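Local coordinates for phosphonopyruvate hydrolase (Variovorax sp., PDB 2HJP), which hydrolyses the carbon-phosphorus bond of phosphonopyruvate, giving pyruvate and phosphate with the help of a divalent metal ion, at residues 43-48 / 236-241; 80-85 / 107-112; 133-138 / 176-181; 210-215 / 232-237. All coordinates share one frame; numbering follows the deposited sequence.

Contact 1: residues 43-48 / 236-241; sequences GFELSA and NHAIRA. With PPR (phosphonopyruvate), chain G.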
loop_
_atom_site.group_PDB
_atom_site.type_symbol
_atom_site.label_atom_id
_atom_site.label_comp_id
_atom_site.label_asym_id
_atom_site.label_seq_id
_atom_site.Cartn_x
_atom_site.Cartn_y
_atom_site.Cartn_z
ATOM N N GLY A 43 16.032 0.536 -8.887
ATOM C CA GLY A 43 14.981 1.556 -9.036
ATOM C C GLY A 43 14.655 1.773 -10.531
ATOM O O GLY A 43 13.541 2.081 -10.902
ATOM N N PHE A 44 15.638 1.574 -11.412
ATOM C CA PHE A 44 15.426 1.763 -12.829
ATOM C C PHE A 44 14.450 0.667 -13.312
ATOM O O PHE A 44 13.446 0.936 -14.038
ATOM C CB PHE A 44 16.782 1.618 -13.583
ATOM C CG PHE A 44 16.623 1.707 -15.091
ATOM C CD1 PHE A 44 16.506 2.944 -15.706
ATOM C CD2 PHE A 44 16.499 0.553 -15.856
ATOM C CE1 PHE A 44 16.256 3.024 -17.108
ATOM C CE2 PHE A 44 16.261 0.620 -17.212
ATOM C CZ PHE A 44 16.138 1.890 -17.842
ATOM N N GLU A 45 14.749 -0.571 -12.928
ATOM C CA GLU A 45 13.860 -1.681 -13.316
ATOM C C GLU A 45 12.451 -1.549 -12.760
ATOM O O GLU A 45 11.493 -1.756 -13.495
ATOM C CB GLU A 45 14.393 -3.023 -12.881
ATOM C CG GLU A 45 15.569 -3.498 -13.772
ATOM C CD GLU A 45 15.411 -4.939 -14.210
ATOM O OE1 GLU A 45 14.487 -5.606 -13.665
ATOM O OE2 GLU A 45 16.199 -5.395 -15.067
ATOM N N LEU A 46 12.299 -1.204 -11.474
ATOM C CA LEU A 46 10.942 -1.120 -10.964
ATOM C C LEU A 46 10.213 0.082 -11.622
ATOM O O LEU A 46 9.055 -0.044 -12.019
ATOM C CB LEU A 46 10.965 -0.970 -9.441
ATOM C CG LEU A 46 9.619 -0.999 -8.792
ATOM C CD1 LEU A 46 8.923 -2.300 -9.083
ATOM C CD2 LEU A 46 9.801 -0.800 -7.314
ATOM N N SER A 47 10.860 1.237 -11.757
ATOM C CA SER A 47 10.154 2.350 -12.401
ATOM C C SER A 47 9.863 1.983 -13.873
ATOM O O SER A 47 8.827 2.321 -14.407
ATOM C CB SER A 47 10.972 3.684 -12.296
ATOM O OG SER A 47 12.198 3.445 -12.958
ATOM N N ALA A 48 10.779 1.297 -14.548
ATOM C CA ALA A 48 10.516 0.943 -15.951
ATOM C C ALA A 48 9.284 0.030 -16.008
ATOM O O ALA A 48 8.424 0.162 -16.906
ATOM C CB ALA A 48 11.753 0.244 -16.581
ATOM N N ASN A 236 20.131 -3.813 -15.356
ATOM C CA ASN A 236 18.762 -3.757 -15.906
ATOM C C ASN A 236 18.465 -4.784 -17.006
ATOM O O ASN A 236 17.586 -4.580 -17.835
ATOM C CB ASN A 236 18.521 -2.307 -16.467
ATOM C CG ASN A 236 19.596 -1.868 -17.523
ATOM O OD1 ASN A 236 20.223 -2.705 -18.150
ATOM N ND2 ASN A 236 19.788 -0.529 -17.692
ATOM N N HIS A 237 19.143 -5.920 -16.955
ATOM C CA HIS A 237 19.038 -6.922 -17.975
ATOM C C HIS A 237 17.748 -7.758 -17.871
ATOM O O HIS A 237 17.273 -8.312 -18.890
ATOM C CB HIS A 237 20.293 -7.799 -17.936
ATOM C CG HIS A 237 21.561 -7.017 -18.083
ATOM N ND1 HIS A 237 22.136 -6.334 -17.025
ATOM C CD2 HIS A 237 22.234 -6.628 -19.201
ATOM C CE1 HIS A 237 23.100 -5.541 -17.492
ATOM N NE2 HIS A 237 23.179 -5.706 -18.809
ATOM N N ALA A 238 17.158 -7.818 -16.691
ATOM C CA ALA A 238 15.894 -8.580 -16.595
ATOM C C ALA A 238 14.770 -7.767 -17.276
ATOM O O ALA A 238 14.003 -8.308 -18.097
ATOM C CB ALA A 238 15.502 -8.798 -15.141
ATOM N N ILE A 239 14.678 -6.474 -16.989
ATOM C CA ILE A 239 13.529 -5.768 -17.615
ATOM C C ILE A 239 13.730 -5.715 -19.169
ATOM O O ILE A 239 12.770 -5.772 -19.975
ATOM C CB ILE A 239 13.326 -4.306 -16.984
ATOM C CG1 ILE A 239 11.971 -3.735 -17.409
ATOM C CG2 ILE A 239 14.438 -3.387 -17.391
ATOM C CD1 ILE A 239 10.767 -4.391 -16.744
ATOM N N ARG A 240 14.988 -5.654 -19.573
ATOM C CA ARG A 240 15.298 -5.560 -20.984
ATOM C C ARG A 240 14.948 -6.861 -21.638
ATOM O O ARG A 240 14.263 -6.847 -22.663
ATOM C CB ARG A 240 16.768 -5.138 -21.233
ATOM C CG ARG A 240 16.938 -3.633 -21.087
ATOM C CD ARG A 240 18.448 -3.282 -20.758
ATOM N NE ARG A 240 19.278 -3.373 -21.981
ATOM C CZ ARG A 240 20.594 -3.483 -21.954
ATOM N NH1 ARG A 240 21.245 -3.497 -20.741
ATOM N NH2 ARG A 240 21.217 -3.661 -23.107
ATOM N N ALA A 241 15.345 -7.977 -21.029
ATOM C CA ALA A 241 14.997 -9.267 -21.594
ATOM C C ALA A 241 13.447 -9.445 -21.681
ATOM O O ALA A 241 12.904 -10.004 -22.668
ATOM C CB ALA A 241 15.613 -10.440 -20.739
HETATM C C1 PPR G . 19.416 1.137 -11.078
HETATM O O1 PPR G . 19.496 -0.056 -11.585
HETATM O "O2'" PPR G . 18.397 1.661 -10.716
HETATM C C2 PPR G . 20.734 1.839 -10.949
HETATM C C3 PPR G . 21.828 1.738 -11.759
HETATM O O2 PPR G . 20.781 2.664 -9.903
HETATM P P PPR G . 21.601 2.907 -13.184
HETATM O O1P PPR G . 21.574 4.311 -12.518
HETATM O O2P PPR G . 20.264 2.505 -13.864
HETATM O O3P PPR G . 22.801 2.743 -13.991
#
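Glu45 reaches from helix 43-49 to the first turn of helix 237-256, where its OE2 accepts a hydrogen bond from Ile239 N at 2.7 Å. The N-H points at the oxygen with an angle of 165°, but the donor stands well above the carboxylate plane, 50° out of it. A bend at chi2 turns the carboxylate onto this helix start, and the Glu45 and Ile239 side chains run alongside each other head to tail, with Glu45 CD 3.5 Å from Ile239 CB. The other oxygen, OE1, is hydrogen-bonded to ND1 of His23. Further along, Ile239 CG1 lies 4.1 Å from Ala48 CB.

Asn236, at the N-cap position, makes no capping bond with its side chain. Its CB instead packs 3.6 Å from Phe44 CD2, with the ring and amide planes 55° apart, while its OD1 accepts from Arg240 NH1 in the guanidinium plane at 2.9 Å. On the same helix as Glu45, Phe44 N donates to phosphonopyruvate O2' at 2.8 Å.

An alanine in place of Glu45 would probably leave Ile239 N without its acceptor, His23 ND1 without its partner and a gap beside Ile239. A buried carboxylate bonded to a backbone N-H in the first turn of a helix is probably stabilised as an anion by the helix dipole, and it ties the substrate-binding helix to the helix that follows the last strand, 229-234.

Contact 2: residues 80-85 / 107-112; sequences ADIDTG and IVMEDK. With MG (magnesium ion), chain C; PPR (phosphonopyruvate), chain G.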
loop_
_atom_site.group_PDB
_atom_site.type_symbol
_atom_site.label_atom_id
_atom_site.label_comp_id
_atom_site.label_asym_id
_atom_site.label_seq_id
_atom_site.Cartn_x
_atom_site.Cartn_y
_atom_site.Cartn_z
ATOM N N ALA A 80 19.262 -3.353 -1.946
ATOM C CA ALA A 80 18.229 -2.415 -2.382
ATOM C C ALA A 80 18.765 -1.036 -2.805
ATOM O O ALA A 80 19.601 -0.444 -2.105
ATOM C CB ALA A 80 17.188 -2.243 -1.239
ATOM N N ASP A 81 18.249 -0.527 -3.934
ATOM C CA ASP A 81 18.575 0.793 -4.450
ATOM C C ASP A 81 17.690 1.858 -3.721
ATOM O O ASP A 81 16.473 1.842 -3.864
ATOM C CB ASP A 81 18.253 0.809 -5.953
ATOM C CG ASP A 81 18.583 2.124 -6.634
ATOM O OD1 ASP A 81 19.025 3.102 -5.980
ATOM O OD2 ASP A 81 18.378 2.165 -7.874
ATOM N N ILE A 82 18.274 2.761 -2.928
ATOM C CA ILE A 82 17.427 3.781 -2.280
ATOM C C ILE A 82 17.677 5.168 -2.848
ATOM O O ILE A 82 17.488 6.200 -2.176
ATOM C CB ILE A 82 17.565 3.756 -0.713
ATOM C CG1 ILE A 82 19.002 4.048 -0.288
ATOM C CG2 ILE A 82 17.140 2.363 -0.220
ATOM C CD1 ILE A 82 19.180 4.374 1.193
ATOM N N ASP A 83 18.097 5.188 -4.108
ATOM C CA ASP A 83 18.333 6.433 -4.842
ATOM C C ASP A 83 19.172 7.405 -4.024
ATOM O O ASP A 83 20.314 7.055 -3.702
ATOM C CB ASP A 83 16.995 7.077 -5.237
ATOM C CG ASP A 83 16.254 6.307 -6.399
ATOM O OD1 ASP A 83 15.261 6.901 -6.919
ATOM O OD2 ASP A 83 16.604 5.131 -6.787
ATOM N N THR A 84 18.636 8.604 -3.707
ATOM C CA THR A 84 19.412 9.525 -2.908
ATOM C C THR A 84 19.000 9.519 -1.445
ATOM O O THR A 84 19.246 10.479 -0.733
ATOM C CB THR A 84 19.326 11.002 -3.402
ATOM O OG1 THR A 84 17.973 11.448 -3.350
ATOM C CG2 THR A 84 19.838 11.126 -4.767
ATOM N N GLY A 85 18.352 8.454 -1.001
ATOM C CA GLY A 85 17.919 8.370 0.387
ATOM C C GLY A 85 16.554 8.959 0.636
ATOM O O GLY A 85 16.109 9.094 1.790
ATOM N N ILE A 107 21.898 -1.391 1.146
ATOM C CA ILE A 107 21.252 -0.313 0.432
ATOM C C ILE A 107 22.420 0.366 -0.276
ATOM O O ILE A 107 23.567 0.263 0.142
ATOM C CB ILE A 107 20.507 0.695 1.323
ATOM C CG1 ILE A 107 21.350 1.192 2.527
ATOM C CG2 ILE A 107 19.263 0.000 1.831
ATOM C CD1 ILE A 107 22.420 2.210 2.181
ATOM N N VAL A 108 22.102 0.956 -1.419
ATOM C CA VAL A 108 23.015 1.739 -2.262
ATOM C C VAL A 108 22.325 3.123 -2.296
ATOM O O VAL A 108 21.164 3.258 -2.686
ATOM C CB VAL A 108 23.129 1.188 -3.699
ATOM C CG1 VAL A 108 23.983 2.200 -4.632
ATOM C CG2 VAL A 108 23.809 -0.153 -3.642
ATOM N N MET A 109 23.083 4.155 -1.924
ATOM C CA MET A 109 22.608 5.537 -1.883
ATOM C C MET A 109 23.667 6.386 -2.641
ATOM O O MET A 109 24.859 6.253 -2.392
ATOM C CB MET A 109 22.486 6.009 -0.420
ATOM C CG MET A 109 21.919 7.370 -0.307
ATOM S SD MET A 109 21.558 7.883 1.370
ATOM C CE MET A 109 23.090 7.486 2.232
ATOM N N GLU A 110 23.226 7.200 -3.587
ATOM C CA GLU A 110 24.142 8.031 -4.419
ATOM C C GLU A 110 24.213 9.477 -3.976
ATOM O O GLU A 110 23.296 10.001 -3.303
ATOM C CB GLU A 110 23.676 7.974 -5.890
ATOM C CG GLU A 110 22.253 8.565 -6.040
ATOM C CD GLU A 110 21.424 7.828 -7.113
ATOM O OE1 GLU A 110 20.627 8.490 -7.782
ATOM O OE2 GLU A 110 21.593 6.596 -7.284
ATOM N N ASP A 111 25.287 10.154 -4.371
ATOM C CA ASP A 111 25.464 11.538 -3.918
ATOM C C ASP A 111 24.916 12.633 -4.864
ATOM O O ASP A 111 25.376 13.790 -4.831
ATOM C CB ASP A 111 26.944 11.806 -3.580
ATOM C CG ASP A 111 27.890 11.470 -4.731
ATOM O OD1 ASP A 111 27.419 11.113 -5.833
ATOM O OD2 ASP A 111 29.120 11.554 -4.533
ATOM N N LYS A 112 23.947 12.277 -5.694
ATOM C CA LYS A 112 23.337 13.270 -6.576
ATOM C C LYS A 112 22.486 14.185 -5.651
ATOM O O LYS A 112 22.034 13.759 -4.574
ATOM C CB LYS A 112 22.419 12.591 -7.593
ATOM C CG LYS A 112 23.138 11.619 -8.486
ATOM C CD LYS A 112 22.516 11.412 -9.900
ATOM C CE LYS A 112 21.106 10.923 -9.901
ATOM N NZ LYS A 112 20.580 10.879 -11.317
HETATM MG MG MG C . 18.805 3.372 -9.510
HETATM C C1 PPR G . 19.416 1.137 -11.078
HETATM O O1 PPR G . 19.496 -0.056 -11.585
HETATM O "O2'" PPR G . 18.397 1.661 -10.716
HETATM C C2 PPR G . 20.734 1.839 -10.949
HETATM C C3 PPR G . 21.828 1.738 -11.759
HETATM O O2 PPR G . 20.781 2.664 -9.903
HETATM P P PPR G . 21.601 2.907 -13.184
HETATM O O1P PPR G . 21.574 4.311 -12.518
HETATM O O2P PPR G . 20.264 2.505 -13.864
HETATM O O3P PPR G . 22.801 2.743 -13.991
HETATM O O HOH W 1 19.620 4.765 -8.133
HETATM O O HOH W 2 21.914 4.617 -5.207
HETATM O O HOH W 3 16.853 4.206 -9.368
HETATM O O HOH W 4 19.018 4.713 -11.112
#
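Asp81 pairs with Val108 in a parallel bridge at the C-terminal ends of strands 78-81 and 106-110, which helix 89-102 connects in a beta-alpha-beta unit. Its OD2 binds the magnesium ion at 2.1 Å; phosphonopyruvate O2' and O2 with waters 1, 3 and 4 complete six ligands. With CG anti to the backbone N (chi1 -178°), the carboxylate extends from the strand end to the metal. Its second oxygen, OD1, accepts from Asp83 N at 3.0 Å, from above the carboxylate plane, forming an Asx turn, and lies 2.8 Å from water 1, which is also within hydrogen-bonding distance of Glu110 OE2.

In the second shell, Asp83 OD2 accepts from water 3 at 2.8 Å. Asp83 O receives Glu110 N at 2.9 Å, prolonging the contact beyond the strand pairing. Glu110 is bent at chi2 (-145°), and its CG lies 3.7 Å from Thr84 CG2. On the Ala80 and Ile107 side of the sheet, Ile82 CG2 packs 3.8 Å from Ile107 CG2, while Met109 runs beside Gly85, where the type II' turn from Ile82 ends.

A glutamine in place of Glu110 takes away the negative charge facing waters 1 and 2 and would probably hold the metal-bound water less firmly. Of the three carboxylates gathered here, Asp81 alone binds the metal directly, while Asp83 and Glu110 face metal-bound waters. Their charge is probably offset in part by the metal, with Arg155 a weak second partner of Glu110.

Contact 3: residues 133-138 / 176-181; sequences EFQGKI and EEAGAD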
loop_
_atom_site.group_PDB
_atom_site.type_symbol
_atom_site.label_atom_id
_atom_site.label_comp_id
_atom_site.label_asym_id
_atom_site.label_seq_id
_atom_site.Cartn_x
_atom_site.Cartn_y
_atom_site.Cartn_z
ATOM N N GLU A 133 27.898 16.956 3.408
ATOM C CA GLU A 133 26.470 16.622 3.545
ATOM C C GLU A 133 26.310 15.113 3.271
ATOM O O GLU A 133 25.598 14.432 4.019
ATOM C CB GLU A 133 25.545 17.399 2.585
ATOM C CG GLU A 133 24.102 16.818 2.708
ATOM C CD GLU A 133 22.999 17.497 1.813
ATOM O OE1 GLU A 133 23.329 18.378 0.977
ATOM O OE2 GLU A 133 21.790 17.121 1.975
ATOM N N PHE A 134 26.984 14.581 2.231
ATOM C CA PHE A 134 26.789 13.142 1.987
ATOM C C PHE A 134 27.394 12.278 3.093
ATOM O O PHE A 134 26.860 11.206 3.445
ATOM C CB PHE A 134 27.323 12.692 0.641
ATOM C CG PHE A 134 26.681 11.399 0.172
ATOM C CD1 PHE A 134 25.293 11.369 -0.199
ATOM C CD2 PHE A 134 27.437 10.232 0.078
ATOM C CE1 PHE A 134 24.693 10.183 -0.663
ATOM C CE2 PHE A 134 26.853 9.024 -0.390
ATOM C CZ PHE A 134 25.475 8.991 -0.763
ATOM N N GLN A 135 28.511 12.741 3.634
ATOM C CA GLN A 135 29.127 12.050 4.753
ATOM C C GLN A 135 28.109 11.969 5.846
ATOM O O GLN A 135 28.014 10.918 6.473
ATOM C CB GLN A 135 30.370 12.780 5.247
ATOM C CG GLN A 135 31.620 12.574 4.346
ATOM C CD GLN A 135 32.861 13.189 4.998
ATOM O OE1 GLN A 135 33.878 12.510 5.284
ATOM N NE2 GLN A 135 32.773 14.479 5.246
ATOM N N GLY A 136 27.346 13.055 6.078
ATOM C CA GLY A 136 26.291 13.002 7.111
ATOM C C GLY A 136 25.217 11.926 6.807
ATOM O O GLY A 136 24.697 11.219 7.689
ATOM N N LYS A 137 24.828 11.853 5.543
ATOM C CA LYS A 137 23.829 10.853 5.121
ATOM C C LYS A 137 24.289 9.392 5.308
ATOM O O LYS A 137 23.549 8.520 5.762
ATOM C CB LYS A 137 23.453 11.165 3.673
ATOM C CG LYS A 137 22.612 12.471 3.599
ATOM C CD LYS A 137 22.429 12.931 2.168
ATOM C CE LYS A 137 21.410 12.059 1.455
ATOM N NZ LYS A 137 20.841 12.707 0.193
ATOM N N ILE A 138 25.523 9.130 4.964
ATOM C CA ILE A 138 26.069 7.786 5.126
ATOM C C ILE A 138 26.192 7.479 6.624
ATOM O O ILE A 138 25.848 6.380 7.061
ATOM C CB ILE A 138 27.488 7.755 4.484
ATOM C CG1 ILE A 138 27.314 7.758 2.960
ATOM C CG2 ILE A 138 28.305 6.522 4.962
ATOM C CD1 ILE A 138 26.604 6.534 2.319
ATOM N N GLU A 176 33.884 6.477 2.670
ATOM C CA GLU A 176 34.388 5.330 3.433
ATOM C C GLU A 176 34.732 5.816 4.849
ATOM O O GLU A 176 34.510 5.151 5.819
ATOM C CB GLU A 176 35.653 4.784 2.773
ATOM C CG GLU A 176 36.402 3.794 3.629
ATOM C CD GLU A 176 37.567 3.163 2.897
ATOM O OE1 GLU A 176 37.789 3.406 1.696
ATOM O OE2 GLU A 176 38.266 2.377 3.521
ATOM N N GLU A 177 35.262 7.025 4.951
ATOM C CA GLU A 177 35.613 7.596 6.275
ATOM C C GLU A 177 34.321 7.813 7.068
ATOM O O GLU A 177 34.327 7.658 8.239
ATOM C CB GLU A 177 36.341 8.906 6.051
ATOM C CG GLU A 177 36.633 9.800 7.245
ATOM C CD GLU A 177 37.228 11.145 6.751
ATOM O OE1 GLU A 177 36.684 12.253 7.071
ATOM O OE2 GLU A 177 38.240 11.069 5.987
ATOM N N ALA A 178 33.189 8.081 6.401
ATOM C CA ALA A 178 31.916 8.292 7.120
ATOM C C ALA A 178 31.266 6.949 7.479
ATOM O O ALA A 178 30.241 6.909 8.135
ATOM C CB ALA A 178 30.922 9.149 6.245
ATOM N N GLY A 179 31.829 5.845 7.020
ATOM C CA GLY A 179 31.187 4.583 7.341
ATOM C C GLY A 179 30.724 3.697 6.201
ATOM O O GLY A 179 30.289 2.576 6.453
ATOM N N ALA A 180 30.852 4.141 4.949
ATOM C CA ALA A 180 30.441 3.237 3.854
ATOM C C ALA A 180 31.209 1.897 3.845
ATOM O O ALA A 180 32.431 1.842 4.051
ATOM C CB ALA A 180 30.562 3.946 2.513
ATOM N N ASP A 181 30.489 0.783 3.630
ATOM C CA ASP A 181 31.136 -0.522 3.629
ATOM C C ASP A 181 31.676 -0.827 2.280
ATOM O O ASP A 181 32.456 -1.777 2.134
ATOM C CB ASP A 181 30.104 -1.596 4.027
ATOM C CG ASP A 181 29.604 -1.404 5.477
ATOM O OD1 ASP A 181 30.434 -1.606 6.378
ATOM O OD2 ASP A 181 28.424 -1.011 5.705
#
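Two neighbouring outer helices of the barrel come together where the chain at the end of helix 165-177 meets helix 131-144, and Ala178 presses against the latter. Its CB points at the opposing helix and sits 3.4 Å from Gln135 O and 3.8 Å from Gln135 CB. The small side chain is consistent with the close backbones, Gln135 CA and Ala178 CA being 5.2 Å apart.

Ile138, one turn along from Gln135, adds apolar surface, chiefly through CG2. This methyl, set anti to the backbone N, touches Ala178 CB at 3.9 Å, Ala180 N at 3.5 Å and Ala180 CB at 4.2 Å. It therefore follows the chain as it turns away from the helix.

That turn is a Schellman motif: Gly179 has a positive phi of 121°, and its N donates to Glu176 O at 3.0 Å. With these backbone angles a side chain at this position would collide with the carbonyl oxygen of Ala178. Inward, Ile138 and Ala180 both rest on Ala154 of strand 151-156, and Asp181 forms salt bridges with Arg145 and Arg8. Small residues at a helix end, followed by a glycine turn into the next strand, here make the helix-to-helix packing of a TIM barrel's outer layer.

Contact 4: residues 210-215 / 232-237; sequences LVPTAY and VIYGNH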
loop_
_atom_site.group_PDB
_atom_site.type_symbol
_atom_site.label_atom_id
_atom_site.label_comp_id
_atom_site.label_asym_id
_atom_site.label_seq_id
_atom_site.Cartn_x
_atom_site.Cartn_y
_atom_site.Cartn_z
ATOM N N LEU A 210 30.929 -2.324 -9.146
ATOM C CA LEU A 210 30.750 -1.877 -10.536
ATOM C C LEU A 210 29.373 -2.282 -11.115
ATOM O O LEU A 210 28.825 -3.378 -10.795
ATOM C CB LEU A 210 31.851 -2.496 -11.445
ATOM C CG LEU A 210 33.325 -2.250 -11.067
ATOM C CD1 LEU A 210 34.321 -2.865 -12.042
ATOM C CD2 LEU A 210 33.504 -0.701 -11.045
ATOM N N VAL A 211 28.825 -1.439 -11.971
ATOM C CA VAL A 211 27.560 -1.727 -12.681
ATOM C C VAL A 211 27.989 -1.468 -14.132
ATOM O O VAL A 211 27.844 -0.353 -14.649
ATOM C CB VAL A 211 26.470 -0.717 -12.259
ATOM C CG1 VAL A 211 25.093 -1.075 -12.939
ATOM C CG2 VAL A 211 26.411 -0.648 -10.721
ATOM N N PRO A 212 28.557 -2.475 -14.785
ATOM C CA PRO A 212 29.069 -2.423 -16.165
ATOM C C PRO A 212 28.093 -2.374 -17.317
ATOM O O PRO A 212 28.471 -2.691 -18.422
ATOM C CB PRO A 212 29.942 -3.667 -16.247
ATOM C CG PRO A 212 29.143 -4.680 -15.431
ATOM C CD PRO A 212 28.634 -3.859 -14.244
ATOM N N THR A 213 26.848 -1.960 -17.040
ATOM C CA THR A 213 25.785 -1.907 -18.040
ATOM C C THR A 213 26.142 -1.215 -19.316
ATOM O O THR A 213 25.827 -1.753 -20.380
ATOM C CB THR A 213 24.536 -1.210 -17.466
ATOM O OG1 THR A 213 24.159 -1.915 -16.297
ATOM C CG2 THR A 213 23.366 -1.183 -18.477
ATOM N N ALA A 214 26.809 -0.054 -19.214
ATOM C CA ALA A 214 27.180 0.739 -20.382
ATOM C C ALA A 214 28.458 0.253 -21.071
ATOM O O ALA A 214 28.713 0.575 -22.233
ATOM C CB ALA A 214 27.337 2.190 -19.989
ATOM N N TYR A 215 29.268 -0.519 -20.349
ATOM C CA TYR A 215 30.523 -1.019 -20.913
ATOM C C TYR A 215 30.516 -2.538 -20.723
ATOM O O TYR A 215 31.339 -3.094 -19.968
ATOM C CB TYR A 215 31.726 -0.281 -20.200
ATOM C CG TYR A 215 31.670 -0.094 -18.652
ATOM C CD1 TYR A 215 30.800 0.816 -18.036
ATOM C CD2 TYR A 215 32.463 -0.903 -17.821
ATOM C CE1 TYR A 215 30.706 0.891 -16.599
ATOM C CE2 TYR A 215 32.396 -0.847 -16.458
ATOM C CZ TYR A 215 31.506 0.038 -15.828
ATOM O OH TYR A 215 31.423 -0.070 -14.433
ATOM N N VAL A 232 29.838 -7.141 -8.650
ATOM C CA VAL A 232 29.464 -6.611 -9.933
ATOM C C VAL A 232 27.932 -6.676 -9.977
ATOM O O VAL A 232 27.313 -7.679 -9.557
ATOM C CB VAL A 232 30.038 -7.394 -11.078
ATOM C CG1 VAL A 232 29.769 -8.808 -10.884
ATOM C CG2 VAL A 232 29.429 -6.856 -12.417
ATOM N N ILE A 233 27.294 -5.606 -10.443
ATOM C CA ILE A 233 25.808 -5.618 -10.502
ATOM C C ILE A 233 25.341 -5.546 -11.976
ATOM O O ILE A 233 25.829 -4.686 -12.727
ATOM C CB ILE A 233 25.221 -4.362 -9.763
ATOM C CG1 ILE A 233 25.383 -4.552 -8.225
ATOM C CG2 ILE A 233 23.694 -4.133 -10.125
ATOM C CD1 ILE A 233 24.261 -5.238 -7.461
ATOM N N TYR A 234 24.422 -6.444 -12.363
ATOM C CA TYR A 234 23.805 -6.409 -13.711
ATOM C C TYR A 234 22.587 -5.543 -13.489
ATOM O O TYR A 234 21.558 -5.951 -12.917
ATOM C CB TYR A 234 23.562 -7.824 -14.148
ATOM C CG TYR A 234 24.922 -8.487 -14.368
ATOM C CD1 TYR A 234 25.782 -8.016 -15.344
ATOM C CD2 TYR A 234 25.342 -9.551 -13.565
ATOM C CE1 TYR A 234 27.059 -8.600 -15.533
ATOM C CE2 TYR A 234 26.617 -10.160 -13.731
ATOM C CZ TYR A 234 27.460 -9.655 -14.729
ATOM O OH TYR A 234 28.697 -10.208 -14.889
ATOM N N GLY A 235 22.728 -4.319 -13.938
ATOM C CA GLY A 235 21.737 -3.316 -13.610
ATOM C C GLY A 235 20.339 -3.340 -14.112
ATOM O O GLY A 235 19.428 -2.943 -13.349
ATOM N N ASN A 236 20.131 -3.813 -15.356
ATOM C CA ASN A 236 18.762 -3.757 -15.906
ATOM C C ASN A 236 18.465 -4.784 -17.006
ATOM O O ASN A 236 17.586 -4.580 -17.835
ATOM C CB ASN A 236 18.521 -2.307 -16.467
ATOM C CG ASN A 236 19.596 -1.868 -17.523
ATOM O OD1 ASN A 236 20.223 -2.705 -18.150
ATOM N ND2 ASN A 236 19.788 -0.529 -17.692
ATOM N N HIS A 237 19.143 -5.920 -16.955
ATOM C CA HIS A 237 19.038 -6.922 -17.975
ATOM C C HIS A 237 17.748 -7.758 -17.871
ATOM O O HIS A 237 17.273 -8.312 -18.890
ATOM C CB HIS A 237 20.293 -7.799 -17.936
ATOM C CG HIS A 237 21.561 -7.017 -18.083
ATOM N ND1 HIS A 237 22.136 -6.334 -17.025
ATOM C CD2 HIS A 237 22.234 -6.628 -19.201
ATOM C CE1 HIS A 237 23.100 -5.541 -17.492
ATOM N NE2 HIS A 237 23.179 -5.706 -18.809
HETATM O O HOH W 5 24.092 -3.891 -20.838
#
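Pro212 CG approaches the Tyr234 ring obliquely, 4.4 Å from CE1, and one face of that ring takes Val232 CG2 at 4.1 Å above its plane, offset toward the rim. One face of the Tyr215 ring takes Pro212 CA, 3.5 Å above the plane and likewise off-centre. The His237 ring has Asn236 OD1 over the centre of one face, and Tyr234 C and Gly235 N in plane at its edge. Water 5 links its NE2 to Thr213 O, to which the water donates at 2.8 Å.

The proline lies across Val232 at about a right angle, with Pro212 CD 3.6 Å from Val232 CG2. Thr213 turns its methyl to the Asn236 amide, CG2 lying 3.5 Å from OD1, an oxygen whose polar partner is Arg240 NH1. Val211 and Ile233 run next to each other in the same direction, Val211 CG2 lying 4.0 Å from Ile233 CB.

Ile233 N donates to Leu210 O at 2.7 Å with an N-H...O angle of 163°. Beyond the parallel bridge Leu210-Val232, Pro212 has no N-H to offer. Gly235, which touches phosphonopyruvate, could hardly carry a CB beside Thr213 OG1. The chemistry thus passes from strand pairing to apolar and water-mediated contacts as the two segments leave the C-terminal ends of their strands beside the substrate pocket.

Three of the four contacts gather at the substrate end of the barrel. Contacts 1 and 2 both touch phosphonopyruvate and meet directly, Gly43 N lying 3.0 Å from Asp81 OD2 in a probable hydrogen bond that joins the substrate-binding helix to the metal ligand. Contacts 1 and 4 share Asn236 and His237, where strand 229-234 leads into helix 237-256, and both touch the second subunit. Contacts 2 and 4 reach the same closed sheet but come no nearer than about 6 Å between nearest atoms. Contact 3 lies outside, its centre about 28 Å from that of contact 1; a probable hydrogen bond between Lys137 NZ and Thr84 O, 2.9 Å, connects it to contact 2.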